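Local atomic coordinates of periplasmic sugar-binding protein (Chloroflexus aurantiacus, PDB entry 4RXU), a protein that binds beta-D-glucopyranose and probably serves as the periplasmic receptor that delivers sugar to an ABC-type transporter. Residues A[350-353]-A[357-360]; A[189-192]-A[197-200]; A[47-52]-A[65-70]. All blocks are in the same frame, centred on the assembly; numbering follows the deposited sequence.

Interaction 1: residues A[350-353]-A[357-360]; sequences AALI and YYSA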
loop_
_atom_site.group_PDB
_atom_site.type_symbol
_atom_site.label_atom_id
_atom_site.label_comp_id
_atom_site.label_asym_id
_atom_site.label_seq_id
_atom_site.Cartn_x
_atom_site.Cartn_y
_atom_site.Cartn_z
ATOM N N ALA A 350 -9.825 16.599 -10.739
ATOM C CA ALA A 350 -9.371 15.940 -11.978
ATOM C C ALA A 350 -9.053 14.479 -11.754
ATOM O O ALA A 350 -9.475 13.638 -12.530
ATOM C CB ALA A 350 -8.170 16.638 -12.571
ATOM N N ALA A 351 -8.355 14.161 -10.671
ATOM C CA ALA A 351 -7.845 12.801 -10.503
ATOM C C ALA A 351 -8.920 11.792 -10.094
ATOM O O ALA A 351 -8.876 10.646 -10.541
ATOM C CB ALA A 351 -6.707 12.769 -9.505
ATOM N N LEU A 352 -9.852 12.211 -9.234
ATOM C CA LEU A 352 -10.785 11.293 -8.613
ATOM C C LEU A 352 -12.199 11.415 -9.128
ATOM O O LEU A 352 -12.946 10.436 -9.053
ATOM C CB LEU A 352 -10.777 11.472 -7.094
ATOM C CG LEU A 352 -9.428 11.262 -6.401
ATOM C CD1 LEU A 352 -9.622 11.397 -4.899
ATOM C CD2 LEU A 352 -8.830 9.888 -6.752
ATOM N N ILE A 353 -12.583 12.606 -9.581
ATOM C CA ILE A 353 -13.968 12.856 -9.974
ATOM C C ILE A 353 -14.112 12.822 -11.496
ATOM O O ILE A 353 -14.947 12.088 -12.031
ATOM C CB ILE A 353 -14.467 14.195 -9.415
ATOM C CG1 ILE A 353 -14.306 14.271 -7.890
ATOM C CG2 ILE A 353 -15.909 14.440 -9.843
ATOM C CD1 ILE A 353 -14.684 13.055 -7.100
ATOM N N TYR A 357 -13.739 7.863 -10.743
ATOM C CA TYR A 357 -13.455 6.991 -9.620
ATOM C C TYR A 357 -14.505 7.131 -8.527
ATOM O O TYR A 357 -15.083 6.126 -8.048
ATOM C CB TYR A 357 -12.067 7.273 -9.059
ATOM C CG TYR A 357 -11.502 6.145 -8.226
ATOM C CD1 TYR A 357 -11.003 5.023 -8.834
ATOM C CD2 TYR A 357 -11.486 6.199 -6.830
ATOM C CE1 TYR A 357 -10.486 3.957 -8.104
ATOM C CE2 TYR A 357 -10.935 5.165 -6.096
ATOM C CZ TYR A 357 -10.433 4.032 -6.747
ATOM O OH TYR A 357 -9.847 2.978 -6.044
ATOM N N TYR A 358 -14.782 8.385 -8.180
ATOM C CA TYR A 358 -15.804 8.714 -7.199
ATOM C C TYR A 358 -16.775 9.740 -7.736
ATOM O O TYR A 358 -16.405 10.573 -8.536
ATOM C CB TYR A 358 -15.207 9.310 -5.925
ATOM C CG TYR A 358 -14.314 8.404 -5.104
ATOM C CD1 TYR A 358 -14.666 7.093 -4.844
ATOM C CD2 TYR A 358 -13.146 8.876 -4.556
ATOM C CE1 TYR A 358 -13.878 6.279 -4.053
ATOM C CE2 TYR A 358 -12.341 8.049 -3.764
ATOM C CZ TYR A 358 -12.726 6.755 -3.512
ATOM O OH TYR A 358 -11.944 5.913 -2.735
ATOM N N SER A 359 -18.006 9.688 -7.250
ATOM C CA SER A 359 -18.955 10.769 -7.488
ATOM C C SER A 359 -18.614 11.974 -6.616
ATOM O O SER A 359 -18.248 11.837 -5.441
ATOM C CB SER A 359 -20.376 10.295 -7.220
ATOM O OG SER A 359 -21.291 11.391 -7.220
ATOM N N ALA A 360 -18.744 13.169 -7.193
ATOM C CA ALA A 360 -18.537 14.398 -6.424
ATOM C C ALA A 360 -19.438 14.465 -5.184
ATOM O O ALA A 360 -19.067 15.067 -4.170
ATOM C CB ALA A 360 -18.795 15.611 -7.298
HETATM O O HOH W 1 -17.300 11.321 -11.027
#
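Leu352 O accepts a hydrogen bond from Tyr358 N (2.9 Å, 164° at the hydrogen), six residues further on, and this bond folds residues 357-360 back over the C-terminal end of helix 348-354. The helix follows the long strand 332-343 in this periplasmic binding protein fold, and its last turn is of the wider pi type. Ile353 makes two of the three apolar contacts. Its CG1 branch lies beside the backbone N, and a second torsion of -43° swings CD1 to within 3.3 Å of Tyr358 O and 4.0 Å of Tyr358 CB, the two side chains roughly perpendicular. CG2 instead meets Ala360 CB, also at 4.0 Å, where Leu366 packs on both residues. Cutting Ile353 back to an alanine would remove both branches and would probably open a gap between the helix end and Ala360, with Tyr358 CB left without this apolar neighbour. In the third apolar contact, Leu352 CB meets Tyr358 CD2 at 4.3 Å. The two tyrosines brace each other: CD2 of Tyr357 sits 3.5 Å above the centre of one face of the Tyr358 ring. Beyond this contact, the Tyr358 hydroxyl bonds to the carbonyl of Ala279. A second bridge joins the helix end to the returning chain through one water, which gives a hydrogen each to Ile353 O (2.7 Å) and to Tyr358 O (2.8 Å).

Interaction 2: residues A[189-192]-A[197-200]; sequences FVIK and AVAL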
loop_
_atom_site.group_PDB
_atom_site.type_symbol
_atom_site.label_atom_id
_atom_site.label_comp_id
_atom_site.label_asym_id
_atom_site.label_seq_id
_atom_site.Cartn_x
_atom_site.Cartn_y
_atom_site.Cartn_z
ATOM N N PHE A 189 16.197 17.725 6.778
ATOM C CA PHE A 189 15.352 17.045 7.743
ATOM C C PHE A 189 16.160 16.436 8.889
ATOM O O PHE A 189 17.296 15.992 8.702
ATOM C CB PHE A 189 14.585 15.908 7.087
ATOM C CG PHE A 189 13.535 16.344 6.124
ATOM C CD1 PHE A 189 12.437 17.068 6.564
ATOM C CD2 PHE A 189 13.629 15.988 4.774
ATOM C CE1 PHE A 189 11.446 17.428 5.667
ATOM C CE2 PHE A 189 12.642 16.353 3.877
ATOM C CZ PHE A 189 11.554 17.082 4.321
ATOM N N VAL A 190 15.521 16.378 10.049
ATOM C CA VAL A 190 16.066 15.717 11.211
ATOM C C VAL A 190 15.030 14.733 11.703
ATOM O O VAL A 190 13.909 15.115 12.020
ATOM C CB VAL A 190 16.410 16.711 12.333
ATOM C CG1 VAL A 190 16.820 16.010 13.613
ATOM C CG2 VAL A 190 17.513 17.649 11.887
ATOM N N ILE A 191 15.409 13.456 11.715
ATOM C CA ILE A 191 14.502 12.383 12.100
ATOM C C ILE A 191 14.204 12.436 13.593
ATOM O O ILE A 191 15.128 12.407 14.403
ATOM C CB ILE A 191 15.098 11.010 11.790
ATOM C CG1 ILE A 191 15.386 10.839 10.289
ATOM C CG2 ILE A 191 14.160 9.888 12.255
ATOM C CD1 ILE A 191 16.312 9.673 10.003
ATOM N N LYS A 192 12.926 12.446 13.963
ATOM C CA LYS A 192 12.555 12.590 15.374
ATOM C C LYS A 192 12.002 11.354 16.057
ATOM O O LYS A 192 11.831 11.384 17.278
ATOM C CB LYS A 192 11.515 13.695 15.550
ATOM C CG LYS A 192 11.972 15.015 14.971
ATOM C CD LYS A 192 13.167 15.541 15.734
ATOM C CE LYS A 192 13.629 16.863 15.146
ATOM N NZ LYS A 192 14.616 17.464 16.072
ATOM N N ALA A 197 16.773 4.627 12.171
ATOM C CA ALA A 197 16.883 5.415 10.945
ATOM C C ALA A 197 18.005 6.436 11.062
ATOM O O ALA A 197 18.771 6.620 10.118
ATOM C CB ALA A 197 15.582 6.097 10.622
ATOM N N VAL A 198 18.128 7.071 12.226
ATOM C CA VAL A 198 19.208 8.059 12.440
ATOM C C VAL A 198 20.573 7.395 12.251
ATOM O O VAL A 198 21.487 7.952 11.638
ATOM C CB VAL A 198 19.098 8.755 13.821
ATOM C CG1 VAL A 198 20.329 9.586 14.154
ATOM C CG2 VAL A 198 17.861 9.635 13.867
ATOM N N ALA A 199 20.734 6.193 12.795
ATOM C CA ALA A 199 22.006 5.501 12.676
ATOM C C ALA A 199 22.315 5.101 11.241
ATOM O O ALA A 199 23.489 4.936 10.892
ATOM C CB ALA A 199 22.060 4.289 13.586
ATOM N N LEU A 200 21.255 4.978 10.431
ATOM C CA LEU A 200 21.337 4.647 9.024
ATOM C C LEU A 200 21.283 5.817 8.060
ATOM O O LEU A 200 21.298 5.603 6.831
ATOM C CB LEU A 200 20.263 3.588 8.617
ATOM C CG LEU A 200 20.600 2.170 9.169
ATOM C CD1 LEU A 200 19.367 1.266 9.171
ATOM C CD2 LEU A 200 21.734 1.516 8.403
#
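Ala197, whose methyl packs against Ile191, has its backbone N hydrogen-bonded to the hydroxyl of Ser194, while its carbonyl O takes a weak bond from Leu200 N (3.0 Å) in the last turn of the short helix 195-199. No hydrogen bond joins this helix to strand 189-191, so the contact is purely apolar. The strand is an edge strand, within this chain, of the parallel sheet of this periplasmic binding protein, at the end of the beta-alpha-beta unit made with strand 155-159 and helix 167-185; the chain then turns at once into helix 195-199, which packs on Ile191 of the edge strand and on Leu159 of its neighbour. Ile191 does the work on the strand side. Its CG1 lies beside the backbone N, and a second torsion of 164° extends CD1 to Ala197 CB, where it rests at 3.7 Å. Closer to the backbone, one methyl of Val198 lies alongside the isoleucine stem, and the two side chains run side by side, pointing opposite ways. Ile184 of helix 167-185 also touches Ile191, and it is Ala197 that meets Leu159; both Ile191 and Ala197 are buried, whereas Val198 is exposed. There, Val198 CG2 sits 3.7 Å from Ile191 CB and 4.0 Å from Ile191 CG2.

Interaction 3: residues A[47-52]-A[65-70]; sequences QDETRF and ILFSQG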
loop_
_atom_site.group_PDB
_atom_site.type_symbol
_atom_site.label_atom_id
_atom_site.label_comp_id
_atom_site.label_asym_id
_atom_site.label_seq_id
_atom_site.Cartn_x
_atom_site.Cartn_y
_atom_site.Cartn_z
ATOM N N GLN A 47 -12.189 -1.683 -1.088
ATOM C CA GLN A 47 -12.165 -1.084 -2.425
ATOM C C GLN A 47 -12.030 -2.187 -3.479
ATOM O O GLN A 47 -12.815 -2.270 -4.433
ATOM C CB GLN A 47 -11.044 -0.078 -2.587
ATOM C CG GLN A 47 -11.105 1.158 -1.697
ATOM C CD GLN A 47 -10.272 2.281 -2.292
ATOM O OE1 GLN A 47 -10.442 2.639 -3.475
ATOM N NE2 GLN A 47 -9.357 2.830 -1.501
ATOM N N ASP A 48 -11.035 -3.058 -3.309
ATOM C CA ASP A 48 -10.863 -4.131 -4.297
ATOM C C ASP A 48 -12.076 -5.051 -4.368
ATOM O O ASP A 48 -12.475 -5.425 -5.456
ATOM C CB ASP A 48 -9.604 -4.949 -4.035
ATOM C CG ASP A 48 -8.373 -4.087 -3.990
ATOM O OD1 ASP A 48 -8.273 -3.303 -3.024
ATOM O OD2 ASP A 48 -7.536 -4.171 -4.928
ATOM N N GLU A 49 -12.653 -5.415 -3.226
ATOM C CA GLU A 49 -13.879 -6.227 -3.218
ATOM C C GLU A 49 -14.976 -5.574 -4.067
ATOM O O GLU A 49 -15.560 -6.207 -4.938
ATOM C CB GLU A 49 -14.401 -6.450 -1.788
ATOM C CG GLU A 49 -15.620 -7.352 -1.720
ATOM C CD GLU A 49 -16.213 -7.405 -0.338
ATOM O OE1 GLU A 49 -16.106 -6.395 0.389
ATOM O OE2 GLU A 49 -16.795 -8.441 0.019
ATOM N N THR A 50 -15.210 -4.297 -3.818
ATOM C CA THR A 50 -16.218 -3.522 -4.543
ATOM C C THR A 50 -15.939 -3.461 -6.023
ATOM O O THR A 50 -16.810 -3.730 -6.850
ATOM C CB THR A 50 -16.311 -2.090 -3.982
ATOM O OG1 THR A 50 -16.842 -2.159 -2.645
ATOM C CG2 THR A 50 -17.201 -1.189 -4.917
ATOM N N ARG A 51 -14.687 -3.155 -6.355
ATOM C CA ARG A 51 -14.305 -3.016 -7.741
ATOM C C ARG A 51 -14.315 -4.358 -8.479
ATOM O O ARG A 51 -14.691 -4.403 -9.666
ATOM C CB ARG A 51 -12.946 -2.338 -7.862
ATOM C CG ARG A 51 -12.879 -0.952 -7.235
ATOM C CD ARG A 51 -13.768 0.035 -7.928
ATOM N NE ARG A 51 -13.644 1.363 -7.323
ATOM C CZ ARG A 51 -14.202 2.454 -7.829
ATOM N NH1 ARG A 51 -14.906 2.375 -8.952
ATOM N NH2 ARG A 51 -14.058 3.607 -7.205
ATOM N N PHE A 52 -13.923 -5.446 -7.786
ATOM C CA PHE A 52 -14.022 -6.761 -8.385
ATOM C C PHE A 52 -15.464 -7.080 -8.722
ATOM O O PHE A 52 -15.777 -7.497 -9.840
ATOM C CB PHE A 52 -13.451 -7.872 -7.487
ATOM C CG PHE A 52 -11.980 -8.150 -7.727
ATOM C CD1 PHE A 52 -11.529 -8.557 -8.970
ATOM C CD2 PHE A 52 -11.060 -8.006 -6.706
ATOM C CE1 PHE A 52 -10.190 -8.817 -9.184
ATOM C CE2 PHE A 52 -9.724 -8.276 -6.912
ATOM C CZ PHE A 52 -9.285 -8.680 -8.146
ATOM N N ILE A 65 -15.007 -14.697 -4.123
ATOM C CA ILE A 65 -14.041 -13.907 -3.349
ATOM C C ILE A 65 -14.087 -14.388 -1.906
ATOM O O ILE A 65 -15.135 -14.419 -1.293
ATOM C CB ILE A 65 -14.388 -12.402 -3.380
ATOM C CG1 ILE A 65 -14.427 -11.902 -4.840
ATOM C CG2 ILE A 65 -13.398 -11.578 -2.560
ATOM C CD1 ILE A 65 -14.939 -10.484 -5.022
ATOM N N LEU A 66 -12.941 -14.806 -1.400
ATOM C CA LEU A 66 -12.767 -15.220 -0.007
ATOM C C LEU A 66 -11.783 -14.290 0.689
ATOM O O LEU A 66 -10.785 -13.855 0.093
ATOM C CB LEU A 66 -12.194 -16.631 0.085
ATOM C CG LEU A 66 -13.103 -17.705 -0.502
ATOM C CD1 LEU A 66 -12.413 -19.058 -0.549
ATOM C CD2 LEU A 66 -14.399 -17.807 0.276
ATOM N N PHE A 67 -12.068 -14.004 1.949
ATOM C CA PHE A 67 -11.151 -13.226 2.779
ATOM C C PHE A 67 -10.463 -14.172 3.761
ATOM O O PHE A 67 -11.046 -15.134 4.238
ATOM C CB PHE A 67 -11.853 -12.089 3.551
ATOM C CG PHE A 67 -12.163 -10.883 2.707
ATOM C CD1 PHE A 67 -13.324 -10.821 1.951
ATOM C CD2 PHE A 67 -11.266 -9.801 2.643
ATOM C CE1 PHE A 67 -13.604 -9.717 1.164
ATOM C CE2 PHE A 67 -11.542 -8.706 1.852
ATOM C CZ PHE A 67 -12.706 -8.666 1.114
ATOM N N SER A 68 -9.244 -13.813 4.116
ATOM C CA SER A 68 -8.388 -14.613 4.972
ATOM C C SER A 68 -8.349 -14.202 6.437
ATOM O O SER A 68 -7.679 -14.856 7.236
ATOM C CB SER A 68 -6.984 -14.638 4.385
ATOM O OG SER A 68 -7.027 -15.197 3.073
ATOM N N GLN A 69 -9.032 -13.119 6.788
ATOM C CA GLN A 69 -9.122 -12.644 8.180
ATOM C C GLN A 69 -7.783 -12.436 8.856
ATOM O O GLN A 69 -7.612 -12.658 10.061
ATOM C CB GLN A 69 -9.950 -13.599 8.982
ATOM C CG GLN A 69 -11.247 -13.812 8.264
ATOM C CD GLN A 69 -11.963 -14.917 8.883
ATOM O OE1 GLN A 69 -11.882 -16.059 8.434
ATOM N NE2 GLN A 69 -12.658 -14.611 9.954
ATOM N N GLY A 70 -6.830 -12.020 8.052
ATOM C CA GLY A 70 -5.502 -11.711 8.540
ATOM C C GLY A 70 -4.752 -12.917 9.044
ATOM O O GLY A 70 -3.876 -12.774 9.883
#
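Glu49 and Phe67 meet at nearly a right angle where helix 44-59 packs on strand 61-67, two elements of the beta-alpha-beta unit that begins with strand 29-37. The helix segment runs antiparallel to the strand, the axes 10.7 Å apart at closest approach. With CG anti to the backbone N (chi1 -177°) and the chain extended beyond it, Glu49 reaches the Phe67 ring and brings its carboxylate to the ring edge. OE2 lies near the ring plane, 3.6 Å from CE1, and the carboxylate is turned 73° from that plane, an approach probably favoured by the slightly positive ring hydrogens. The same oxygen forms a salt bridge with Arg53, one turn on, which helps hold the carboxylate in this orientation. Nearer the backbone, Glu49 CB approaches Phe67 CZ at 4.0 Å. Strand 29-37 backs this layer, Leu37 touching Phe67 and Ile35 touching both Phe52 and Ile65. Phe52 adopts an unusual first torsion of -91°, and its contact with Ile65 of strand 61-67 is through CB rather than the ring. The extended Ile65 reaches it, CD1 lying 3.9 Å from Phe52 CB.

Interactions 1 and 3 adjoin: Tyr357 OH probably hydrogen-bonds to Gln47 OE1 (2.7 Å), and Tyr357 O to Arg51 NH2 (2.8 Å), so the C-terminal tail is tied to helix 44-59. That helix also carries the glucose-pocket residues Arg44 and Trp45, and Gln47 NE2 bonds to the carbonyl of the pocket residue Asp278. Both contacts lie near the sugar site, the Tyr357 side chain about 9 Å and the Phe67 side chain about 10 Å from the glucose. Interaction 2 belongs to the other sheet, with nearest atoms about 23 Å from interaction 1 and about 26 Å from interaction 3, and takes no part in that network.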